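Local coordinates for endonuclease V (PDB 3GOC), which probably nicks double-stranded DNA at the second phosphodiester bond 3' to a deoxyinosine, with magnesium as cofactor, in the repair of deaminated bases, at residues V47-E52 / F91-T96; G125-L130 / L136-V141; F148-P153 / P182-V187; V170-R175 / V191-A196. One frame throughout, in Å; residues are numbered along the deposited sequence.

Interaction 1: V47-E52 / F91-T96; sequences VAYDDE and FREIPT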
loop_
_atom_site.group_PDB
_atom_site.type_symbol
_atom_site.label_atom_id
_atom_site.label_comp_id
_atom_site.label_asym_id
_atom_site.label_seq_id
_atom_site.Cartn_x
_atom_site.Cartn_y
_atom_site.Cartn_z
ATOM N N VAL A 47 -15.083 4.577 -17.451
ATOM C CA VAL A 47 -16.129 4.978 -18.373
ATOM C C VAL A 47 -16.893 3.783 -18.914
ATOM O O VAL A 47 -16.431 2.639 -18.853
ATOM C CB VAL A 47 -15.553 5.779 -19.565
ATOM C CG1 VAL A 47 -14.801 7.003 -19.054
ATOM C CG2 VAL A 47 -14.631 4.896 -20.386
ATOM N N ALA A 48 -18.085 4.067 -19.420
ATOM C CA ALA A 48 -18.947 3.056 -20.012
ATOM C C ALA A 48 -19.455 3.645 -21.322
ATOM O O ALA A 48 -19.970 4.761 -21.348
ATOM C CB ALA A 48 -20.121 2.744 -19.079
ATOM N N TYR A 49 -19.284 2.904 -22.409
ATOM C CA TYR A 49 -19.733 3.351 -23.723
ATOM C C TYR A 49 -21.072 2.731 -24.071
ATOM O O TYR A 49 -21.299 1.548 -23.823
ATOM C CB TYR A 49 -18.728 2.951 -24.806
ATOM C CG TYR A 49 -17.444 3.738 -24.786
ATOM C CD1 TYR A 49 -16.373 3.347 -23.983
ATOM C CD2 TYR A 49 -17.305 4.888 -25.558
ATOM C CE1 TYR A 49 -15.195 4.089 -23.947
ATOM C CE2 TYR A 49 -16.135 5.634 -25.532
ATOM C CZ TYR A 49 -15.087 5.232 -24.727
ATOM O OH TYR A 49 -13.930 5.973 -24.701
ATOM N N ASP A 50 -21.962 3.528 -24.646
ATOM C CA ASP A 50 -23.253 3.003 -25.042
ATOM C C ASP A 50 -23.104 2.378 -26.426
ATOM O O ASP A 50 -22.379 2.899 -27.272
ATOM C CB ASP A 50 -24.295 4.114 -25.087
ATOM C CG ASP A 50 -25.707 3.571 -25.106
ATOM O OD1 ASP A 50 -26.309 3.479 -26.192
ATOM O OD2 ASP A 50 -26.208 3.212 -24.021
ATOM N N ASP A 51 -23.791 1.264 -26.661
ATOM C CA ASP A 51 -23.704 0.595 -27.956
ATOM C C ASP A 51 -24.710 1.093 -28.975
ATOM O O ASP A 51 -24.545 0.851 -30.166
ATOM C CB ASP A 51 -23.892 -0.917 -27.806
ATOM C CG ASP A 51 -22.781 -1.570 -27.020
ATOM O OD1 ASP A 51 -21.624 -1.121 -27.137
ATOM O OD2 ASP A 51 -23.064 -2.550 -26.304
ATOM N N GLU A 52 -25.749 1.783 -28.517
ATOM C CA GLU A 52 -26.793 2.261 -29.417
ATOM C C GLU A 52 -26.641 3.702 -29.862
ATOM O O GLU A 52 -27.075 4.064 -30.951
ATOM C CB GLU A 52 -28.160 2.061 -28.768
ATOM C CG GLU A 52 -28.552 0.598 -28.608
ATOM C CD GLU A 52 -28.630 -0.134 -29.935
ATOM O OE1 GLU A 52 -29.264 0.410 -30.865
ATOM O OE2 GLU A 52 -28.070 -1.251 -30.033
ATOM N N PHE A 91 -8.771 9.714 -26.741
ATOM C CA PHE A 91 -9.395 10.874 -27.362
ATOM C C PHE A 91 -10.910 10.778 -27.447
ATOM O O PHE A 91 -11.584 11.765 -27.747
ATOM C CB PHE A 91 -8.796 11.140 -28.742
ATOM C CG PHE A 91 -7.394 11.669 -28.682
ATOM C CD1 PHE A 91 -6.305 10.798 -28.651
ATOM C CD2 PHE A 91 -7.162 13.041 -28.607
ATOM C CE1 PHE A 91 -5.001 11.286 -28.538
ATOM C CE2 PHE A 91 -5.867 13.543 -28.493
ATOM C CZ PHE A 91 -4.781 12.664 -28.461
ATOM N N ARG A 92 -11.450 9.597 -27.165
ATOM C CA ARG A 92 -12.893 9.395 -27.191
ATOM C C ARG A 92 -13.559 9.795 -25.877
ATOM O O ARG A 92 -14.726 10.182 -25.869
ATOM C CB ARG A 92 -13.232 7.918 -27.411
ATOM C CG ARG A 92 -12.620 7.258 -28.624
ATOM C CD ARG A 92 -13.071 5.804 -28.682
ATOM N NE ARG A 92 -12.589 5.052 -27.522
ATOM C CZ ARG A 92 -13.068 3.871 -27.134
ATOM N NH1 ARG A 92 -14.055 3.295 -27.805
ATOM N NH2 ARG A 92 -12.551 3.257 -26.079
ATOM N N GLU A 93 -12.808 9.715 -24.779
ATOM C CA GLU A 93 -13.369 9.946 -23.450
ATOM C C GLU A 93 -12.781 11.009 -22.545
ATOM O O GLU A 93 -13.402 11.353 -21.543
ATOM C CB GLU A 93 -13.345 8.623 -22.689
ATOM C CG GLU A 93 -11.947 8.047 -22.563
ATOM C CD GLU A 93 -11.929 6.680 -21.920
ATOM O OE1 GLU A 93 -11.634 6.590 -20.708
ATOM O OE2 GLU A 93 -12.217 5.706 -22.638
ATOM N N ILE A 94 -11.606 11.532 -22.869
ATOM C CA ILE A 94 -10.997 12.537 -22.010
ATOM C C ILE A 94 -11.905 13.710 -21.637
ATOM O O ILE A 94 -11.986 14.075 -20.466
ATOM C CB ILE A 94 -9.679 13.024 -22.630
ATOM C CG1 ILE A 94 -8.613 11.953 -22.394
ATOM C CG2 ILE A 94 -9.244 14.352 -22.035
ATOM C CD1 ILE A 94 -7.495 11.996 -23.376
ATOM N N PRO A 95 -12.604 14.309 -22.613
ATOM C CA PRO A 95 -13.480 15.437 -22.271
ATOM C C PRO A 95 -14.530 15.095 -21.209
ATOM O O PRO A 95 -14.819 15.892 -20.307
ATOM C CB PRO A 95 -14.118 15.796 -23.611
ATOM C CG PRO A 95 -13.052 15.434 -24.598
ATOM C CD PRO A 95 -12.556 14.102 -24.071
ATOM N N THR A 96 -15.096 13.899 -21.315
ATOM C CA THR A 96 -16.128 13.467 -20.381
ATOM C C THR A 96 -15.543 13.117 -19.015
ATOM O O THR A 96 -16.178 13.348 -17.987
ATOM C CB THR A 96 -16.916 12.272 -20.965
ATOM O OG1 THR A 96 -17.453 12.648 -22.240
ATOM C CG2 THR A 96 -18.069 11.887 -20.053
#
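Tyr49, at the end of strand 41-49, meets two consecutive residues of the other segment in two different ways: its hydroxyl binds Glu93, and its ring carries Arg92. The hydroxyl donates to the carboxylate, with Tyr49 OH 2.7 Å from Glu93 OE2. It comes to the anti side of that oxygen and lies 26° out of the carboxylate plane; relative to the ring, OE2 lies at the edge, near the ring plane. The guanidinium of Arg92 lies flat on the same ring as a cation-pi stack, its plane only 20° from that of the ring and the two centres 4.0 Å apart. The overlap is displaced toward the hydroxyl end, and Tyr49 CZ lies 3.4 Å from Arg92 CZ. A bend at chi3 (-63°) folds the arginine chain back over the tyrosine, and a hydrogen bond from NE to the backbone oxygen of Leu89 helps to keep the group in place. Tyr84, predicted to interact with target DNA, packs against Arg92 too.

Val47, two residues earlier on the strand, presses its methyl groups on the carboxylate, with Val47 CG2 3.4 Å from Glu93 OE2 and Val47 CG1 3.6 Å from Glu93 OE1. Glu93 is the N-cap residue of helix 94-102, and the contact joins the start of this helix to the strand that carries the metal ligand Asp46. The side chain of Val47 is about 6 Å from a bound magnesium ion. Hydroxyl on one oxygen and methyls against both probably restrict the rotation of the carboxylate, while the ring face probably helps to stabilise the neighbouring cation.

Interaction 2: G125-L130 / L136-V141; sequences GLASHL and LPTIGV
Two peptide groups are the flat surfaces between Ala127 and the strand residues Thr138 to Gly140. The methyl of Ala127 rests over one face of the Ile139-Gly140 peptide, with Ala127 CB 3.7 Å from Ile139 O and 4.0 Å from Gly140 N. The carbonyl of Ala127 is in turn approached from above its plane, 53° out of it, by the hydroxyl of Thr138. The donor is Thr138 OG1, 2.7 Å from Ala127 O. With chi1 at 69° the hydroxyl lies between the threonine's own N and carbonyl carbon, and from there it faces the helix. A valine in place of Thr138 would keep the branch but would probably leave the Ala127 carbonyl without this donor and put a methyl against its oxygen. Helix 126-134 and strand 138-142 form the second half of a beta-alpha-beta crossover that starts from strand 110-114, within a domain of the RNase H-like clan. The short helix and strand segments run nearly antiparallel, at 166°, with their axes 7.2 Å apart at closest. Gly140, with no side chain, allows this close approach: its CA is 5.6 Å from the CA of Ala127. Next in the helix, Ser128 directs its hydroxyl to the backbone oxygen of Gly188, near the end of the adjacent strand 183-189, while Leu130 packs on helix 94-102 and strand 110-114.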
loop_
_atom_site.group_PDB
_atom_site.type_symbol
_atom_site.label_atom_id
_atom_site.label_comp_id
_atom_site.label_asym_id
_atom_site.label_seq_id
_atom_site.Cartn_x
_atom_site.Cartn_y
_atom_site.Cartn_z
ATOM N N GLY A 125 -0.749 6.863 -22.608
ATOM C CA GLY A 125 -2.091 6.325 -22.488
ATOM C C GLY A 125 -2.976 7.213 -21.630
ATOM O O GLY A 125 -2.544 8.266 -21.155
ATOM N N LEU A 126 -4.207 6.767 -21.411
ATOM C CA LEU A 126 -5.202 7.509 -20.642
ATOM C C LEU A 126 -4.705 8.158 -19.352
ATOM O O LEU A 126 -4.916 9.350 -19.125
ATOM C CB LEU A 126 -6.379 6.589 -20.314
ATOM C CG LEU A 126 -7.490 7.177 -19.445
ATOM C CD1 LEU A 126 -8.200 8.285 -20.213
ATOM C CD2 LEU A 126 -8.472 6.073 -19.064
ATOM N N ALA A 127 -4.050 7.376 -18.502
ATOM C CA ALA A 127 -3.569 7.909 -17.240
ATOM C C ALA A 127 -2.577 9.057 -17.404
ATOM O O ALA A 127 -2.635 10.042 -16.665
ATOM C CB ALA A 127 -2.955 6.796 -16.396
ATOM N N SER A 128 -1.670 8.944 -18.365
ATOM C CA SER A 128 -0.689 10.005 -18.573
ATOM C C SER A 128 -1.332 11.242 -19.192
ATOM O O SER A 128 -1.010 12.374 -18.828
ATOM C CB SER A 128 0.445 9.504 -19.469
ATOM O OG SER A 128 1.187 8.494 -18.813
ATOM N N HIS A 129 -2.248 11.008 -20.121
ATOM C CA HIS A 129 -2.961 12.070 -20.815
ATOM C C HIS A 129 -3.799 12.856 -19.806
ATOM O O HIS A 129 -3.778 14.090 -19.785
ATOM C CB HIS A 129 -3.838 11.432 -21.897
ATOM C CG HIS A 129 -4.318 12.383 -22.950
ATOM N ND1 HIS A 129 -4.672 11.962 -24.215
ATOM C CD2 HIS A 129 -4.548 13.717 -22.922
ATOM C CE1 HIS A 129 -5.100 12.995 -24.920
ATOM N NE2 HIS A 129 -5.036 14.073 -24.157
ATOM N N LEU A 130 -4.518 12.136 -18.947
ATOM C CA LEU A 130 -5.354 12.779 -17.936
ATOM C C LEU A 130 -4.481 13.515 -16.920
ATOM O O LEU A 130 -4.819 14.611 -16.468
ATOM C CB LEU A 130 -6.212 11.728 -17.226
ATOM C CG LEU A 130 -7.180 12.225 -16.152
ATOM C CD1 LEU A 130 -8.282 13.076 -16.785
ATOM C CD2 LEU A 130 -7.784 11.021 -15.438
ATOM N N LEU A 136 -2.564 16.661 -12.113
ATOM C CA LEU A 136 -2.623 15.834 -10.911
ATOM C C LEU A 136 -1.923 14.486 -11.018
ATOM O O LEU A 136 -1.704 13.971 -12.111
ATOM C CB LEU A 136 -4.087 15.598 -10.532
ATOM C CG LEU A 136 -4.925 16.873 -10.359
ATOM C CD1 LEU A 136 -6.395 16.502 -10.240
ATOM C CD2 LEU A 136 -4.454 17.652 -9.133
ATOM N N PRO A 137 -1.549 13.902 -9.870
ATOM C CA PRO A 137 -0.878 12.602 -9.824
ATOM C C PRO A 137 -1.853 11.547 -10.329
ATOM O O PRO A 137 -3.007 11.503 -9.898
ATOM C CB PRO A 137 -0.586 12.415 -8.339
ATOM C CG PRO A 137 -0.477 13.806 -7.830
ATOM C CD PRO A 137 -1.605 14.502 -8.527
ATOM N N THR A 138 -1.391 10.698 -11.236
ATOM C CA THR A 138 -2.245 9.648 -11.778
ATOM C C THR A 138 -1.467 8.370 -12.037
ATOM O O THR A 138 -0.261 8.398 -12.284
ATOM C CB THR A 138 -2.855 10.043 -13.136
ATOM O OG1 THR A 138 -1.814 10.081 -14.120
ATOM C CG2 THR A 138 -3.528 11.396 -13.060
ATOM N N ILE A 139 -2.169 7.246 -11.976
ATOM C CA ILE A 139 -1.570 5.954 -12.278
ATOM C C ILE A 139 -2.625 5.147 -12.998
ATOM O O ILE A 139 -3.808 5.497 -13.000
ATOM C CB ILE A 139 -1.138 5.143 -11.024
ATOM C CG1 ILE A 139 -2.357 4.748 -10.193
ATOM C CG2 ILE A 139 -0.135 5.942 -10.209
ATOM C CD1 ILE A 139 -2.023 3.780 -9.068
ATOM N N GLY A 140 -2.185 4.071 -13.626
ATOM C CA GLY A 140 -3.114 3.194 -14.302
ATOM C C GLY A 140 -2.972 1.794 -13.726
ATOM O O GLY A 140 -1.877 1.365 -13.365
ATOM N N VAL A 141 -4.093 1.099 -13.593
ATOM C CA VAL A 141 -4.095 -0.280 -13.131
ATOM C C VAL A 141 -5.022 -0.980 -14.108
ATOM O O VAL A 141 -6.196 -0.620 -14.230
ATOM C CB VAL A 141 -4.638 -0.449 -11.699
ATOM C CG1 VAL A 141 -4.619 -1.932 -11.330
ATOM C CG2 VAL A 141 -3.781 0.338 -10.709
#

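Interaction 3: F148-P153 / P182-V187; sequences FSYEDP and PVFVSV
The backbones of 148-153 and 182-187 share no hydrogen bond and stay well apart, the closest CA atoms being those of Pro153 and Pro182 at 7.9 Å, because strands 160-165 and 168-174 come between them in the sheet. Side chains span the distance. Phe184 turns its ring edge to the face of Tyr150 in a T-shaped pair, with centroids 5.0 Å apart and planes at 65°. Its leading atom is CE2, displaced toward the rim of the tyrosine, where Phe184 CE2 is 3.4 Å from Tyr150 CE2. Phe184 CZ follows beside the phenol end, 3.6 Å from Tyr150 OH. The tyrosine's chi1 of 69° brings CG between its own N and carbonyl carbon and swings the ring inward over the sheet, where it also covers Ala173 of the intervening strand 168-174. At the other end of the contact the two prolines meet at a slant and touch through their CG atoms, Pro153 CG lying 4.1 Å from Pro182 CG. Pro182 CG also reaches Tyr150 CE1, at 4.2 Å, and so connects the aromatic pair with the proline pair. Replacing Tyr150 by alanine is likely to open a gap over Ala173 and leave the edge of Phe184 without the aromatic face it points at. No charge or hydrogen bond joins these side chains across the contact, so apolar and aromatic packing alone links 148-153 to 182-187 across two intervening strands, while Ser149 bonds to Leu164 of the neighbouring strand.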
loop_
_atom_site.group_PDB
_atom_site.type_symbol
_atom_site.label_atom_id
_atom_site.label_comp_id
_atom_site.label_asym_id
_atom_site.label_seq_id
_atom_site.Cartn_x
_atom_site.Cartn_y
_atom_site.Cartn_z
ATOM N N PHE A 148 1.838 -6.279 -23.941
ATOM C CA PHE A 148 3.096 -6.260 -23.207
ATOM C C PHE A 148 3.444 -7.639 -22.648
ATOM O O PHE A 148 2.572 -8.492 -22.484
ATOM C CB PHE A 148 3.016 -5.232 -22.073
ATOM C CG PHE A 148 2.579 -3.870 -22.530
ATOM C CD1 PHE A 148 1.395 -3.307 -22.054
ATOM C CD2 PHE A 148 3.334 -3.162 -23.466
ATOM C CE1 PHE A 148 0.967 -2.060 -22.502
ATOM C CE2 PHE A 148 2.918 -1.914 -23.923
ATOM C CZ PHE A 148 1.732 -1.359 -23.444
ATOM N N SER A 149 4.723 -7.854 -22.359
ATOM C CA SER A 149 5.162 -9.136 -21.831
ATOM C C SER A 149 5.670 -8.999 -20.406
ATOM O O SER A 149 6.018 -7.907 -19.958
ATOM C CB SER A 149 6.273 -9.712 -22.705
ATOM O OG SER A 149 7.449 -8.934 -22.593
ATOM N N TYR A 150 5.714 -10.117 -19.697
ATOM C CA TYR A 150 6.180 -10.110 -18.325
ATOM C C TYR A 150 6.440 -11.518 -17.829
ATOM O O TYR A 150 5.819 -12.479 -18.289
ATOM C CB TYR A 150 5.137 -9.435 -17.424
ATOM C CG TYR A 150 3.852 -10.228 -17.267
ATOM C CD1 TYR A 150 3.634 -11.018 -16.139
ATOM C CD2 TYR A 150 2.859 -10.185 -18.246
ATOM C CE1 TYR A 150 2.453 -11.742 -15.984
ATOM C CE2 TYR A 150 1.673 -10.912 -18.106
ATOM C CZ TYR A 150 1.479 -11.685 -16.970
ATOM O OH TYR A 150 0.307 -12.393 -16.809
ATOM N N GLU A 151 7.381 -11.627 -16.901
ATOM C CA GLU A 151 7.709 -12.899 -16.275
ATOM C C GLU A 151 6.728 -12.995 -15.114
ATOM O O GLU A 151 6.375 -11.973 -14.520
ATOM C CB GLU A 151 9.136 -12.875 -15.717
ATOM C CG GLU A 151 10.232 -12.696 -16.755
ATOM C CD GLU A 151 10.476 -13.946 -17.580
ATOM O OE1 GLU A 151 11.383 -13.923 -18.442
ATOM O OE2 GLU A 151 9.764 -14.951 -17.368
ATOM N N ASP A 152 6.276 -14.199 -14.788
ATOM C CA ASP A 152 5.350 -14.357 -13.672
ATOM C C ASP A 152 5.981 -13.819 -12.393
ATOM O O ASP A 152 7.078 -14.223 -12.017
ATOM C CB ASP A 152 4.994 -15.833 -13.456
ATOM C CG ASP A 152 4.137 -16.397 -14.565
ATOM O OD1 ASP A 152 3.083 -15.798 -14.860
ATOM O OD2 ASP A 152 4.513 -17.448 -15.132
ATOM N N PRO A 153 5.302 -12.884 -11.713
ATOM C CA PRO A 153 5.862 -12.344 -10.473
ATOM C C PRO A 153 5.760 -13.408 -9.379
ATOM O O PRO A 153 5.127 -14.445 -9.582
ATOM C CB PRO A 153 4.970 -11.136 -10.188
ATOM C CG PRO A 153 3.648 -11.563 -10.744
ATOM C CD PRO A 153 4.037 -12.213 -12.056
ATOM N N PRO A 182 -2.049 -11.595 -11.595
ATOM C CA PRO A 182 -1.727 -10.208 -11.236
ATOM C C PRO A 182 -2.453 -9.154 -12.065
ATOM O O PRO A 182 -3.149 -9.474 -13.039
ATOM C CB PRO A 182 -0.217 -10.140 -11.445
ATOM C CG PRO A 182 -0.003 -11.086 -12.597
ATOM C CD PRO A 182 -0.899 -12.255 -12.244
ATOM N N VAL A 183 -2.311 -7.897 -11.650
ATOM C CA VAL A 183 -2.889 -6.784 -12.393
ATOM C C VAL A 183 -1.678 -6.071 -12.972
ATOM O O VAL A 183 -0.544 -6.405 -12.632
ATOM C CB VAL A 183 -3.727 -5.827 -11.504
ATOM C CG1 VAL A 183 -4.974 -6.554 -11.024
ATOM C CG2 VAL A 183 -2.914 -5.318 -10.329
ATOM N N PHE A 184 -1.908 -5.098 -13.841
ATOM C CA PHE A 184 -0.813 -4.415 -14.503
ATOM C C PHE A 184 -0.810 -2.935 -14.221
ATOM O O PHE A 184 -1.671 -2.180 -14.669
ATOM C CB PHE A 184 -0.895 -4.760 -15.986
ATOM C CG PHE A 184 -0.953 -6.242 -16.220
ATOM C CD1 PHE A 184 -2.177 -6.917 -16.234
ATOM C CD2 PHE A 184 0.225 -6.983 -16.269
ATOM C CE1 PHE A 184 -2.222 -8.313 -16.283
ATOM C CE2 PHE A 184 0.197 -8.372 -16.318
ATOM C CZ PHE A 184 -1.032 -9.044 -16.321
ATOM N N VAL A 185 0.198 -2.543 -13.454
ATOM C CA VAL A 185 0.368 -1.180 -12.986
ATOM C C VAL A 185 1.339 -0.348 -13.809
ATOM O O VAL A 185 2.432 -0.798 -14.130
ATOM C CB VAL A 185 0.879 -1.213 -11.531
ATOM C CG1 VAL A 185 1.026 0.191 -10.980
ATOM C CG2 VAL A 185 -0.073 -2.037 -10.679
ATOM N N SER A 186 0.937 0.870 -14.145
ATOM C CA SER A 186 1.826 1.751 -14.878
ATOM C C SER A 186 1.681 3.164 -14.344
ATOM O O SER A 186 0.625 3.552 -13.839
ATOM C CB SER A 186 1.538 1.695 -16.386
ATOM O OG SER A 186 0.214 2.098 -16.685
ATOM N N VAL A 187 2.762 3.929 -14.425
ATOM C CA VAL A 187 2.719 5.299 -13.959
ATOM C C VAL A 187 1.970 6.151 -14.970
ATOM O O VAL A 187 1.998 5.894 -16.177
ATOM C CB VAL A 187 4.137 5.870 -13.775
ATOM C CG1 VAL A 187 4.869 5.092 -12.700
ATOM C CG2 VAL A 187 4.888 5.806 -15.081
#

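Interaction 4: V170-R175 / V191-A196; sequences VGRALR and VDLDHA
Arg172 and Leu193 approach from opposite directions; the guanidinium turns one face to the leucine and its outer edge to Asp194. Leu193 CB sits over the middle of the guanidinium face, with Arg172 CZ 3.7 Å away. The methyl Leu193 CD1 extends this cover to Arg172 NE, also at 3.7 Å. Along the edge, both terminal nitrogens converge on one carboxylate oxygen in an end-on salt bridge. Arg172 NH2 makes the shorter and straighter bond, 2.8 Å to Asp194 OD1 with an angle of 163° at the hydrogen, whereas Arg172 NH1 stands 3.3 Å from Asp194 OD1. The oxygen is nearly in the guanidinium plane, but the carboxylate as a whole is twisted 53° away from it. An arginine chain extended from CG to NE spans the space from strand 168-174 to the first turn of helix 193-202, which packs across this part of the sheet. The strand has a classic beta bulge here, where Val170 and Gly171 both face Leu163, and Gly171 CA receives the other methyl, Leu193 CD2, at 4.0 Å. The helix starts with Asp192 as its N-cap: Asp192 OD1 accepts from His195 N at 2.9 Å and also from the ring nitrogen ND1 of the same histidine. Asp194 faces the dimer partner as well, where Arg27 of the second subunit packs against it.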
loop_
_atom_site.group_PDB
_atom_site.type_symbol
_atom_site.label_atom_id
_atom_site.label_comp_id
_atom_site.label_asym_id
_atom_site.label_seq_id
_atom_site.Cartn_x
_atom_site.Cartn_y
_atom_site.Cartn_z
ATOM N N VAL A 170 7.657 -0.652 -18.945
ATOM C CA VAL A 170 6.626 0.375 -19.018
ATOM C C VAL A 170 5.653 0.274 -17.843
ATOM O O VAL A 170 4.667 1.006 -17.780
ATOM C CB VAL A 170 5.833 0.290 -20.350
ATOM C CG1 VAL A 170 6.753 0.627 -21.516
ATOM C CG2 VAL A 170 5.237 -1.109 -20.526
ATOM N N GLY A 171 5.948 -0.635 -16.919
ATOM C CA GLY A 171 5.109 -0.825 -15.753
ATOM C C GLY A 171 5.484 -2.107 -15.037
ATOM O O GLY A 171 6.581 -2.638 -15.227
ATOM N N ARG A 172 4.580 -2.610 -14.205
ATOM C CA ARG A 172 4.851 -3.846 -13.484
ATOM C C ARG A 172 3.629 -4.730 -13.348
ATOM O O ARG A 172 2.510 -4.238 -13.209
ATOM C CB ARG A 172 5.368 -3.552 -12.074
ATOM C CG ARG A 172 6.757 -2.970 -12.015
ATOM C CD ARG A 172 7.106 -2.576 -10.595
ATOM N NE ARG A 172 8.369 -1.849 -10.542
ATOM C CZ ARG A 172 8.781 -1.154 -9.487
ATOM N NH1 ARG A 172 9.946 -0.521 -9.530
ATOM N NH2 ARG A 172 8.024 -1.084 -8.398
ATOM N N ALA A 173 3.848 -6.039 -13.405
ATOM C CA ALA A 173 2.764 -6.979 -13.181
ATOM C C ALA A 173 2.832 -7.069 -11.653
ATOM O O ALA A 173 3.896 -7.336 -11.088
ATOM C CB ALA A 173 3.076 -8.322 -13.815
ATOM N N LEU A 174 1.712 -6.817 -10.985
ATOM C CA LEU A 174 1.681 -6.816 -9.527
ATOM C C LEU A 174 0.696 -7.820 -8.960
ATOM O O LEU A 174 -0.475 -7.829 -9.337
ATOM C CB LEU A 174 1.301 -5.418 -9.031
ATOM C CG LEU A 174 1.199 -5.216 -7.519
ATOM C CD1 LEU A 174 2.587 -5.317 -6.898
ATOM C CD2 LEU A 174 0.589 -3.847 -7.226
ATOM N N ARG A 175 1.178 -8.659 -8.048
ATOM C CA ARG A 175 0.338 -9.661 -7.409
ATOM C C ARG A 175 -0.450 -8.959 -6.307
ATOM O O ARG A 175 0.107 -8.642 -5.254
ATOM C CB ARG A 175 1.213 -10.770 -6.799
ATOM C CG ARG A 175 0.429 -11.976 -6.299
ATOM C CD ARG A 175 0.033 -12.897 -7.449
ATOM N NE ARG A 175 1.198 -13.550 -8.051
ATOM C CZ ARG A 175 1.144 -14.367 -9.100
ATOM N NH1 ARG A 175 -0.018 -14.639 -9.676
ATOM N NH2 ARG A 175 2.254 -14.910 -9.585
ATOM N N VAL A 191 3.964 10.296 -10.272
ATOM C CA VAL A 191 4.005 9.171 -9.331
ATOM C C VAL A 191 5.048 8.182 -9.851
ATOM O O VAL A 191 5.132 7.984 -11.063
ATOM C CB VAL A 191 2.643 8.427 -9.259
ATOM C CG1 VAL A 191 2.717 7.307 -8.236
ATOM C CG2 VAL A 191 1.523 9.393 -8.908
ATOM N N ASP A 192 5.864 7.579 -8.982
ATOM C CA ASP A 192 6.823 6.603 -9.496
ATOM C C ASP A 192 6.254 5.192 -9.356
ATOM O O ASP A 192 5.196 5.000 -8.745
ATOM C CB ASP A 192 8.229 6.725 -8.858
ATOM C CG ASP A 192 8.268 6.459 -7.360
ATOM O OD1 ASP A 192 7.372 5.802 -6.808
ATOM O OD2 ASP A 192 9.256 6.915 -6.725
ATOM N N LEU A 193 6.919 4.209 -9.956
ATOM C CA LEU A 193 6.413 2.841 -9.921
ATOM C C LEU A 193 6.263 2.251 -8.535
ATOM O O LEU A 193 5.288 1.549 -8.274
ATOM C CB LEU A 193 7.272 1.919 -10.793
ATOM C CG LEU A 193 6.840 1.798 -12.255
ATOM C CD1 LEU A 193 7.761 0.817 -12.966
ATOM C CD2 LEU A 193 5.392 1.314 -12.337
ATOM N N ASP A 194 7.212 2.525 -7.642
ATOM C CA ASP A 194 7.113 1.998 -6.289
ATOM C C ASP A 194 5.843 2.518 -5.622
ATOM O O ASP A 194 5.115 1.757 -4.985
ATOM C CB ASP A 194 8.340 2.392 -5.460
ATOM C CG ASP A 194 9.512 1.462 -5.679
ATOM O OD1 ASP A 194 9.371 0.487 -6.448
ATOM O OD2 ASP A 194 10.586 1.699 -5.078
ATOM N N HIS A 195 5.571 3.812 -5.778
ATOM C CA HIS A 195 4.375 4.389 -5.176
ATOM C C HIS A 195 3.109 3.908 -5.870
ATOM O O HIS A 195 2.079 3.718 -5.225
ATOM C CB HIS A 195 4.422 5.920 -5.189
ATOM C CG HIS A 195 5.274 6.507 -4.110
ATOM N ND1 HIS A 195 6.652 6.441 -4.132
ATOM C CD2 HIS A 195 4.949 7.148 -2.961
ATOM C CE1 HIS A 195 7.137 7.015 -3.045
ATOM N NE2 HIS A 195 6.124 7.453 -2.317
ATOM N N ALA A 196 3.181 3.720 -7.184
ATOM C CA ALA A 196 2.018 3.230 -7.915
ATOM C C ALA A 196 1.657 1.845 -7.378
ATOM O O ALA A 196 0.484 1.527 -7.185
ATOM C CB ALA A 196 2.315 3.155 -9.412
#

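Followed from the N terminus, interaction 1 closes first, spanning the hairpin strands 55-64 and 70-79 and bringing helix 94-102 back to strand 41-49 beside the metal site. Interaction 2 closes a short loop, made of the last turn of helix 126-134 and the link to strand 138-142, and touches interaction 1 where Phe91 packs on His129 and Glu93 on Leu126. These two lie in series with the rest. Interactions 3 and 4 cross, their segments alternating along the chain: 170-175 falls within the loop closed by 148-153 and 182-187, and 191-196 follows it. Strand 183-189, bonded to 138-142 on one side and 168-174 on the other, connects interactions 2, 3 and 4 through a single sheet.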